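Local coordinates for PcyX_EBK42635 (Marine metagenome, PDB 5OWG), which is a ferredoxin-dependent bilin reductase, probably reducing biliverdin IXα by four electrons to phycoerythrobilin, at residues N26-Y32 with R50-N54; L80-N86 with Y176-I180. All blocks are in the same frame, centred on the assembly; numbering follows the deposited sequence.

Contact 1 of 2, residues N26-Y32 with R50-N54; sequences NNNLVEY and RTWNN
The 26-32 segment leaves the end of helix 14-28, becomes extended at L29 and enters the short edge strand 30-32, which runs antiparallel beside 50-53; the axes approach to 4.5 Å, with 131° between their N-to-C directions. V30 and N53 form a hydrogen-bonded pair (V30 N to N53 O 3.1 Å, N53 N to V30 O 2.9 Å), and Y32 N donates to T51 O at 3.0 Å. Between these bonds lies the non-hydrogen-bonded pair E31 and W52, their CA atoms 4.0 Å apart.

E31 and W52 project from the sheet face bearing the helix. W52, chi1 m, lies under that helix, where it also meets L25; its NE1 donates to N26 OD1 at 3.1 Å, tying helix end to strand. E31 CB sits 3.8 Å from the centroid of the five-membered W52 ring, a CH-pi contact, and W52 CB packs on L29 CB at 3.5 Å. Extended E31 (chi1 and chi2 t) meets R50 in a two-pronged salt bridge, R50 NE to E31 OE2 and R50 NH2 to E31 OE1 both 2.9 Å. A water lies 2.7 Å from E31 OE2 and 2.8 Å from Y32 O, and accepts from T51 N at 3.1 Å.

On the other face, chi1 p folds the Y32 ring between T51 and N53: T51 OG1 is 3.4 Å from Y32 CZ, and N53 ND2 3.3 Å from Y32 CE1.

A helix-to-edge-strand connection is thus fixed by more than its few ladder bonds: the indole-amide bond, the carboxylate-guanidinium bridge and the water each add a polar tie between it and the neighbouring strand.

Contact 2 of 2, residues L80-N86 with Y176-I180; sequences LFPMLTN and YIDKI
This is a buried helix-on-sheet contact, in which the last turn of helix 161-179 covers the end of strand 73-82 and meets N86 at the end of the turn that follows. The CA atoms stay well apart, 9.1 Å for L80 and I177 and 7.3 Å for P82 and I180, so side chains fill the gap. L80 points toward the helix, its CD2 3.5 Å from Y176 CE2 and 4.1 Å from I177 CG1. Y176, chi1 t, reaches across from the helix until its OH lies 3.6 Å from P82 CD; that hydroxyl is hydrogen-bonded to P89 O. I180, also chi1 t, sets CD1 3.8 Å from P82 CB.

Beyond P82 the chain makes a type I beta turn from M83 to N86, closed by N86 N to M83 O at 3.0 Å. N86 ND2 returns to within 3.0 Å of I180 O, while its OD1 accepts from G88 N. F81 alternates to the opposite face, toward helix 189-204, as expected of the alpha/beta/alpha sandwich of ferredoxin-dependent bilin reductases.

Overall arrangement
Contacts 1 and 2 illustrate how one antiparallel sheet can be covered by helices distant in sequence. Contact 1 joins the edge strand to its neighbour; contact 2 lies at strand 73-82, with strand 57-67 bridging them through backbone bonds to both. Their centres are about 13 Å apart, and they touch directly: N28 CB meets I177 CG2 at 3.5 Å, where helices 14-28 and 161-179 share a sheet face, and N54 O lies 3.6 Å from M83 CE. L29 and L80 both pack on I57 and A60. In related bilin reductases the substrate lies between the sheet and the C-terminal helices, so helices 14-28 and 161-179 probably lie on the sheet face away from the pocket.

Contact 1 of 2, residues N26-Y32 with R50-N54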
ATOM      1  N   ASN A  26      -2.983   6.280  11.637  1.00 46.16           N
ATOM      2  CA  ASN A  26      -3.511   6.179  12.994  1.00 60.78           C
ATOM      3  C   ASN A  26      -4.547   7.259  13.284  1.00 61.08           C
ATOM      4  O   ASN A  26      -5.437   7.052  14.117  1.00 71.91           O
ATOM      5  CB  ASN A  26      -2.374   6.263  14.013  1.00 52.03           C
ATOM      6  CG  ASN A  26      -1.521   5.008  14.041  1.00 72.07           C
ATOM      7  OD1 ASN A  26      -1.993   3.914  13.735  1.00 63.69           O
ATOM      8  ND2 ASN A  26      -0.258   5.161  14.416  1.00 67.35           N
ATOM      9  N   ASN A  27      -4.454   8.408  12.613  1.00 53.16           N
ATOM     10  CA  ASN A  27      -5.350   9.526  12.885  1.00 67.59           C
ATOM     11  C   ASN A  27      -6.678   9.435  12.143  1.00 70.12           C
ATOM     12  O   ASN A  27      -7.607  10.174  12.490  1.00 55.16           O
ATOM     13  CB  ASN A  27      -4.670  10.849  12.519  1.00 53.59           C
ATOM     14  CG  ASN A  27      -3.825  11.406  13.648  1.00 73.74           C
ATOM     15  OD1 ASN A  27      -3.366  10.670  14.522  1.00 68.99           O
ATOM     16  ND2 ASN A  27      -3.623  12.718  13.637  1.00 99.78           N
ATOM     17  N   ASN A  28      -6.792   8.569  11.141  1.00 45.10           N
ATOM     18  CA  ASN A  28      -7.999   8.473  10.327  1.00 57.98           C
ATOM     19  C   ASN A  28      -8.604   7.080  10.315  1.00 49.68           C
ATOM     20  O   ASN A  28      -9.831   6.945  10.331  1.00 58.83           O
ATOM     21  CB  ASN A  28      -7.694   8.898   8.882  1.00 60.77           C
ATOM     22  CG  ASN A  28      -7.399  10.379   8.759  1.00 64.69           C
ATOM     23  OD1 ASN A  28      -8.247  11.157   8.324  1.00 72.92           O
ATOM     24  ND2 ASN A  28      -6.190  10.775   9.143  1.00 58.97           N
ATOM     25  N   LEU A  29      -7.778   6.042  10.285  1.00 47.19           N
ATOM     26  CA  LEU A  29      -8.231   4.663  10.219  1.00 51.92           C
ATOM     27  C   LEU A  29      -7.999   3.980  11.563  1.00 49.50           C
ATOM     28  O   LEU A  29      -7.500   4.582  12.518  1.00 46.77           O
ATOM     29  CB  LEU A  29      -7.507   3.918   9.095  1.00 50.72           C
ATOM     30  CG  LEU A  29      -7.544   4.588   7.722  1.00 47.27           C
ATOM     31  CD1 LEU A  29      -6.563   3.929   6.776  1.00 64.48           C
ATOM     32  CD2 LEU A  29      -8.942   4.533   7.159  1.00 57.17           C
ATOM     33  N   VAL A  30      -8.373   2.705  11.628  1.00 46.48           N
ATOM     34  CA  VAL A  30      -8.129   1.867  12.795  1.00 44.91           C
ATOM     35  C   VAL A  30      -7.344   0.646  12.343  1.00 47.68           C
ATOM     36  O   VAL A  30      -7.692   0.014  11.339  1.00 42.60           O
ATOM     37  CB  VAL A  30      -9.439   1.450  13.483  1.00 49.18           C
ATOM     38  CG1 VAL A  30      -9.154   0.560  14.689  1.00 45.44           C
ATOM     39  CG2 VAL A  30     -10.220   2.680  13.904  1.00 56.02           C
ATOM     40  N   GLU A  31      -6.293   0.317  13.086  1.00 52.06           N
ATOM     41  CA  GLU A  31      -5.476  -0.843  12.772  1.00 56.41           C
ATOM     42  C   GLU A  31      -6.177  -2.123  13.207  1.00 46.82           C
ATOM     43  O   GLU A  31      -6.882  -2.160  14.220  1.00 51.80           O
ATOM     44  CB  GLU A  31      -4.114  -0.737  13.455  1.00 51.38           C
ATOM     45  CG  GLU A  31      -3.154  -1.852  13.090  1.00 51.45           C
ATOM     46  CD  GLU A  31      -1.738  -1.560  13.535  1.00 55.46           C
ATOM     47  OE1 GLU A  31      -1.547  -0.623  14.339  1.00 45.52           O
ATOM     48  OE2 GLU A  31      -0.811  -2.261  13.078  1.00 41.16           O
ATOM     49  N   TYR A  32      -5.975  -3.181  12.426  1.00 46.89           N
ATOM     50  CA  TYR A  32      -6.561  -4.481  12.710  1.00 45.16           C
ATOM     51  C   TYR A  32      -5.568  -5.562  12.307  1.00 50.71           C
ATOM     52  O   TYR A  32      -4.635  -5.320  11.537  1.00 40.42           O
ATOM     53  CB  TYR A  32      -7.892  -4.676  11.970  1.00 41.26           C
ATOM     54  CG  TYR A  32      -7.740  -4.846  10.479  1.00 47.88           C
ATOM     55  CD1 TYR A  32      -7.604  -3.743   9.646  1.00 48.17           C
ATOM     56  CD2 TYR A  32      -7.732  -6.108   9.903  1.00 41.48           C
ATOM     57  CE1 TYR A  32      -7.464  -3.894   8.281  1.00 38.98           C
ATOM     58  CE2 TYR A  32      -7.591  -6.270   8.540  1.00 41.82           C
ATOM     59  CZ  TYR A  32      -7.457  -5.159   7.733  1.00 42.18           C
ATOM     60  OH  TYR A  32      -7.317  -5.312   6.375  1.00 47.75           O
ATOM     61  N   ARG A  50       1.395  -4.147   8.388  1.00 44.54           N
ATOM     62  CA  ARG A  50       0.347  -3.577   9.218  1.00 45.48           C
ATOM     63  C   ARG A  50      -0.809  -3.144   8.333  1.00 47.71           C
ATOM     64  O   ARG A  50      -0.593  -2.633   7.230  1.00 37.62           O
ATOM     65  CB  ARG A  50       0.880  -2.385  10.017  1.00 47.12           C
ATOM     66  CG  ARG A  50       1.993  -2.756  10.980  1.00 45.36           C
ATOM     67  CD  ARG A  50       2.597  -1.527  11.627  1.00 46.15           C
ATOM     68  NE  ARG A  50       1.668  -0.886  12.552  1.00 68.23           N
ATOM     69  CZ  ARG A  50       1.879   0.294  13.126  1.00 61.27           C
ATOM     70  NH1 ARG A  50       2.987   0.975  12.867  1.00 52.36           N
ATOM     71  NH2 ARG A  50       0.977   0.797  13.955  1.00 64.12           N
ATOM     72  N   THR A  51      -2.035  -3.344   8.816  1.00 41.56           N
ATOM     73  CA  THR A  51      -3.220  -3.033   8.033  1.00 45.57           C
ATOM     74  C   THR A  51      -4.199  -2.206   8.853  1.00 44.43           C
ATOM     75  O   THR A  51      -4.386  -2.453  10.048  1.00 37.42           O
ATOM     76  CB  THR A  51      -3.909  -4.310   7.535  1.00 42.13           C
ATOM     77  OG1 THR A  51      -4.181  -5.176   8.644  1.00 46.94           O
ATOM     78  CG2 THR A  51      -3.026  -5.031   6.523  1.00 41.52           C
ATOM     79  N   TRP A  52      -4.813  -1.218   8.199  1.00 37.40           N
ATOM     80  CA  TRP A  52      -5.862  -0.402   8.790  1.00 47.90           C
ATOM     81  C   TRP A  52      -7.092  -0.448   7.894  1.00 44.92           C
ATOM     82  O   TRP A  52      -7.025  -0.855   6.731  1.00 45.84           O
ATOM     83  CB  TRP A  52      -5.442   1.070   8.963  1.00 44.26           C
ATOM     84  CG  TRP A  52      -4.246   1.327   9.837  1.00 51.88           C
ATOM     85  CD1 TRP A  52      -4.244   1.896  11.080  1.00 46.47           C
ATOM     86  CD2 TRP A  52      -2.875   1.055   9.521  1.00 49.27           C
ATOM     87  NE1 TRP A  52      -2.960   1.989  11.557  1.00 49.34           N
ATOM     88  CE2 TRP A  52      -2.100   1.479  10.621  1.00 49.82           C
ATOM     89  CE3 TRP A  52      -2.227   0.492   8.418  1.00 50.19           C
ATOM     90  CZ2 TRP A  52      -0.713   1.354  10.649  1.00 53.90           C
ATOM     91  CZ3 TRP A  52      -0.849   0.369   8.448  1.00 49.98           C
ATOM     92  CH2 TRP A  52      -0.108   0.798   9.556  1.00 55.12           C
ATOM     93  N   ASN A  53      -8.223  -0.020   8.447  1.00 47.41           N
ATOM     94  CA  ASN A  53      -9.415   0.199   7.642  1.00 49.36           C
ATOM     95  C   ASN A  53     -10.362   1.117   8.400  1.00 49.18           C
ATOM     96  O   ASN A  53     -10.232   1.316   9.611  1.00 41.57           O
ATOM     97  CB  ASN A  53     -10.113  -1.120   7.291  1.00 49.46           C
ATOM     98  CG  ASN A  53     -10.573  -1.888   8.517  1.00 44.66           C
ATOM     99  OD1 ASN A  53     -10.841  -1.308   9.570  1.00 44.64           O
ATOM    100  ND2 ASN A  53     -10.672  -3.204   8.383  1.00 49.14           N
ATOM    101  N   ASN A  54     -11.315   1.682   7.662  1.00 39.19           N
ATOM    102  CA  ASN A  54     -12.430   2.393   8.268  1.00 35.47           C
ATOM    103  C   ASN A  54     -13.654   2.186   7.384  1.00 42.74           C
ATOM    104  O   ASN A  54     -13.621   1.423   6.413  1.00 38.79           O
ATOM    105  CB  ASN A  54     -12.099   3.880   8.484  1.00 43.44           C
ATOM    106  CG  ASN A  54     -12.093   4.692   7.196  1.00 31.78           C
ATOM    107  OD1 ASN A  54     -12.409   4.192   6.116  1.00 33.19           O
ATOM    108  ND2 ASN A  54     -11.732   5.968   7.312  1.00 42.52           N
TER
HETATM  109  O   HOH W   1      -1.983  -4.336  11.727  1.00 39.59           O

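Contact 2 of 2, residues L80-N86 with Y176-I180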
ATOM      1  N   LEU A  80      -4.091   1.299  -0.630  1.00 51.27           N
ATOM      2  CA  LEU A  80      -5.393   1.550  -0.023  1.00 56.13           C
ATOM      3  C   LEU A  80      -6.490   1.168  -1.006  1.00 42.51           C
ATOM      4  O   LEU A  80      -6.547   1.710  -2.115  1.00 50.03           O
ATOM      5  CB  LEU A  80      -5.546   3.019   0.385  1.00 50.20           C
ATOM      6  CG  LEU A  80      -5.143   3.410   1.809  1.00 40.89           C
ATOM      7  CD1 LEU A  80      -3.633   3.412   1.982  1.00 33.91           C
ATOM      8  CD2 LEU A  80      -5.727   4.770   2.177  1.00 49.55           C
ATOM      9  N   PHE A  81      -7.363   0.241  -0.595  1.00 34.18           N
ATOM     10  CA  PHE A  81      -8.552  -0.112  -1.362  1.00 28.20           C
ATOM     11  C   PHE A  81      -9.781   0.532  -0.736  1.00 43.68           C
ATOM     12  O   PHE A  81      -9.994   0.379   0.476  1.00 44.69           O
ATOM     13  CB  PHE A  81      -8.739  -1.626  -1.402  1.00 53.05           C
ATOM     14  CG  PHE A  81      -7.814  -2.337  -2.349  1.00 51.03           C
ATOM     15  CD1 PHE A  81      -8.097  -2.394  -3.704  1.00 52.01           C
ATOM     16  CD2 PHE A  81      -6.677  -2.972  -1.881  1.00 50.35           C
ATOM     17  CE1 PHE A  81      -7.254  -3.056  -4.576  1.00 58.92           C
ATOM     18  CE2 PHE A  81      -5.830  -3.638  -2.749  1.00 52.37           C
ATOM     19  CZ  PHE A  81      -6.119  -3.679  -4.097  1.00 52.31           C
ATOM     20  N   PRO A  82     -10.617   1.248  -1.487  1.00 40.02           N
ATOM     21  CA  PRO A  82     -11.853   1.787  -0.904  1.00 54.16           C
ATOM     22  C   PRO A  82     -12.884   0.691  -0.668  1.00 47.32           C
ATOM     23  O   PRO A  82     -12.719  -0.462  -1.071  1.00 49.36           O
ATOM     24  CB  PRO A  82     -12.334   2.794  -1.952  1.00 57.25           C
ATOM     25  CG  PRO A  82     -11.737   2.321  -3.230  1.00 56.12           C
ATOM     26  CD  PRO A  82     -10.409   1.729  -2.866  1.00 51.88           C
ATOM     27  N   MET A  83     -13.970   1.072   0.002  1.00 43.54           N
ATOM     28  CA  MET A  83     -15.036   0.131   0.314  1.00 40.99           C
ATOM     29  C   MET A  83     -15.829  -0.209  -0.951  1.00 57.34           C
ATOM     30  O   MET A  83     -15.702   0.437  -1.997  1.00 51.86           O
ATOM     31  CB  MET A  83     -15.945   0.705   1.406  1.00 44.60           C
ATOM     32  CG  MET A  83     -16.849  -0.309   2.110  1.00 54.55           C
ATOM     33  SD  MET A  83     -15.952  -1.704   2.820  1.00 53.87           S
ATOM     34  CE  MET A  83     -14.966  -0.871   4.059  1.00 48.82           C
ATOM     35  N   LEU A  84     -16.671  -1.239  -0.837  1.00 43.14           N
ATOM     36  CA  LEU A  84     -17.212  -1.946  -1.993  1.00 58.62           C
ATOM     37  C   LEU A  84     -18.369  -1.239  -2.695  1.00 67.50           C
ATOM     38  O   LEU A  84     -18.746  -1.676  -3.788  1.00 81.47           O
ATOM     39  CB  LEU A  84     -17.652  -3.350  -1.566  1.00 57.08           C
ATOM     40  CG  LEU A  84     -16.535  -4.230  -0.990  1.00 57.71           C
ATOM     41  CD1 LEU A  84     -17.091  -5.557  -0.504  1.00 64.08           C
ATOM     42  CD2 LEU A  84     -15.423  -4.465  -2.008  1.00 51.01           C
ATOM     43  N   THR A  85     -18.958  -0.187  -2.124  1.00 52.97           N
ATOM     44  CA  THR A  85     -19.876   0.654  -2.889  1.00 68.66           C
ATOM     45  C   THR A  85     -19.181   1.872  -3.481  1.00 66.02           C
ATOM     46  O   THR A  85     -19.821   2.652  -4.194  1.00 65.45           O
ATOM     47  CB  THR A  85     -21.064   1.120  -2.033  1.00 53.80           C
ATOM     48  OG1 THR A  85     -20.598   1.909  -0.931  1.00 57.61           O
ATOM     49  CG2 THR A  85     -21.870  -0.063  -1.516  1.00 56.22           C
ATOM     50  N   ASN A  86     -17.896   2.050  -3.201  1.00 61.85           N
ATOM     51  CA  ASN A  86     -17.119   3.150  -3.749  1.00 53.81           C
ATOM     52  C   ASN A  86     -16.458   2.720  -5.051  1.00 71.68           C
ATOM     53  O   ASN A  86     -16.051   1.566  -5.215  1.00 65.85           O
ATOM     54  CB  ASN A  86     -16.060   3.602  -2.743  1.00 63.68           C
ATOM     55  CG  ASN A  86     -15.352   4.873  -3.165  1.00 61.53           C
ATOM     56  OD1 ASN A  86     -15.231   5.171  -4.353  1.00 75.09           O
ATOM     57  ND2 ASN A  86     -14.875   5.630  -2.184  1.00 54.01           N
ATOM     58  N   TYR A 176      -6.030  11.759   0.129  1.00 63.19           N
ATOM     59  CA  TYR A 176      -6.783  10.607  -0.360  1.00 60.12           C
ATOM     60  C   TYR A 176      -7.799  10.145   0.675  1.00 35.29           C
ATOM     61  O   TYR A 176      -8.959   9.866   0.345  1.00 52.04           O
ATOM     62  CB  TYR A 176      -5.831   9.463  -0.715  1.00 57.01           C
ATOM     63  CG  TYR A 176      -6.540   8.180  -1.103  1.00 56.08           C
ATOM     64  CD1 TYR A 176      -6.904   7.935  -2.422  1.00 59.14           C
ATOM     65  CD2 TYR A 176      -6.848   7.213  -0.151  1.00 54.54           C
ATOM     66  CE1 TYR A 176      -7.550   6.766  -2.782  1.00 49.99           C
ATOM     67  CE2 TYR A 176      -7.498   6.041  -0.500  1.00 47.52           C
ATOM     68  CZ  TYR A 176      -7.845   5.825  -1.818  1.00 51.29           C
ATOM     69  OH  TYR A 176      -8.490   4.663  -2.177  1.00 50.10           O
ATOM     70  N   ILE A 177      -7.378  10.056   1.937  1.00 43.89           N
ATOM     71  CA  ILE A 177      -8.260   9.591   3.002  1.00 57.81           C
ATOM     72  C   ILE A 177      -9.443  10.530   3.171  1.00 59.41           C
ATOM     73  O   ILE A 177     -10.505  10.123   3.658  1.00 55.92           O
ATOM     74  CB  ILE A 177      -7.451   9.445   4.309  1.00 54.29           C
ATOM     75  CG1 ILE A 177      -6.381   8.361   4.140  1.00 60.88           C
ATOM     76  CG2 ILE A 177      -8.361   9.104   5.482  1.00 54.92           C
ATOM     77  CD1 ILE A 177      -5.354   8.303   5.255  1.00 52.75           C
ATOM     78  N   ASP A 178      -9.289  11.793   2.772  1.00 63.40           N
ATOM     79  CA  ASP A 178     -10.368  12.764   2.911  1.00 61.86           C
ATOM     80  C   ASP A 178     -11.340  12.695   1.738  1.00 54.33           C
ATOM     81  O   ASP A 178     -12.557  12.608   1.935  1.00 64.64           O
ATOM     82  CB  ASP A 178      -9.780  14.170   3.037  1.00 75.70           C
ATOM     83  CG  ASP A 178     -10.823  15.261   2.866  1.00 82.87           C
ATOM     84  OD1 ASP A 178     -12.017  15.001   3.125  1.00 77.91           O
ATOM     85  OD2 ASP A 178     -10.449  16.381   2.458  1.00 73.89           O
ATOM     86  N   LYS A 179     -10.827  12.741   0.508  1.00 54.76           N
ATOM     87  CA  LYS A 179     -11.703  12.850  -0.653  1.00 52.03           C
ATOM     88  C   LYS A 179     -12.395  11.536  -0.991  1.00 57.45           C
ATOM     89  O   LYS A 179     -13.496  11.555  -1.553  1.00 50.60           O
ATOM     90  CB  LYS A 179     -10.908  13.345  -1.861  1.00 63.44           C
ATOM     91  CG  LYS A 179     -10.320  14.736  -1.682  1.00 68.18           C
ATOM     92  CD  LYS A 179      -9.464  15.143  -2.870  1.00 70.81           C
ATOM     93  CE  LYS A 179      -8.903  16.549  -2.704  1.00 70.82           C
ATOM     94  NZ  LYS A 179      -9.972  17.581  -2.605  1.00 68.11           N
ATOM     95  N   ILE A 180     -11.782  10.395  -0.669  1.00 54.82           N
ATOM     96  CA  ILE A 180     -12.405   9.114  -0.995  1.00 46.47           C
ATOM     97  C   ILE A 180     -13.757   8.988  -0.308  1.00 39.06           C
ATOM     98  O   ILE A 180     -14.659   8.307  -0.812  1.00 38.81           O
ATOM     99  CB  ILE A 180     -11.465   7.948  -0.620  1.00 40.74           C
ATOM    100  CG1 ILE A 180     -11.983   6.625  -1.191  1.00 39.80           C
ATOM    101  CG2 ILE A 180     -11.325   7.822   0.893  1.00 41.18           C
ATOM    102  CD1 ILE A 180     -11.909   6.526  -2.708  1.00 55.24           C
TER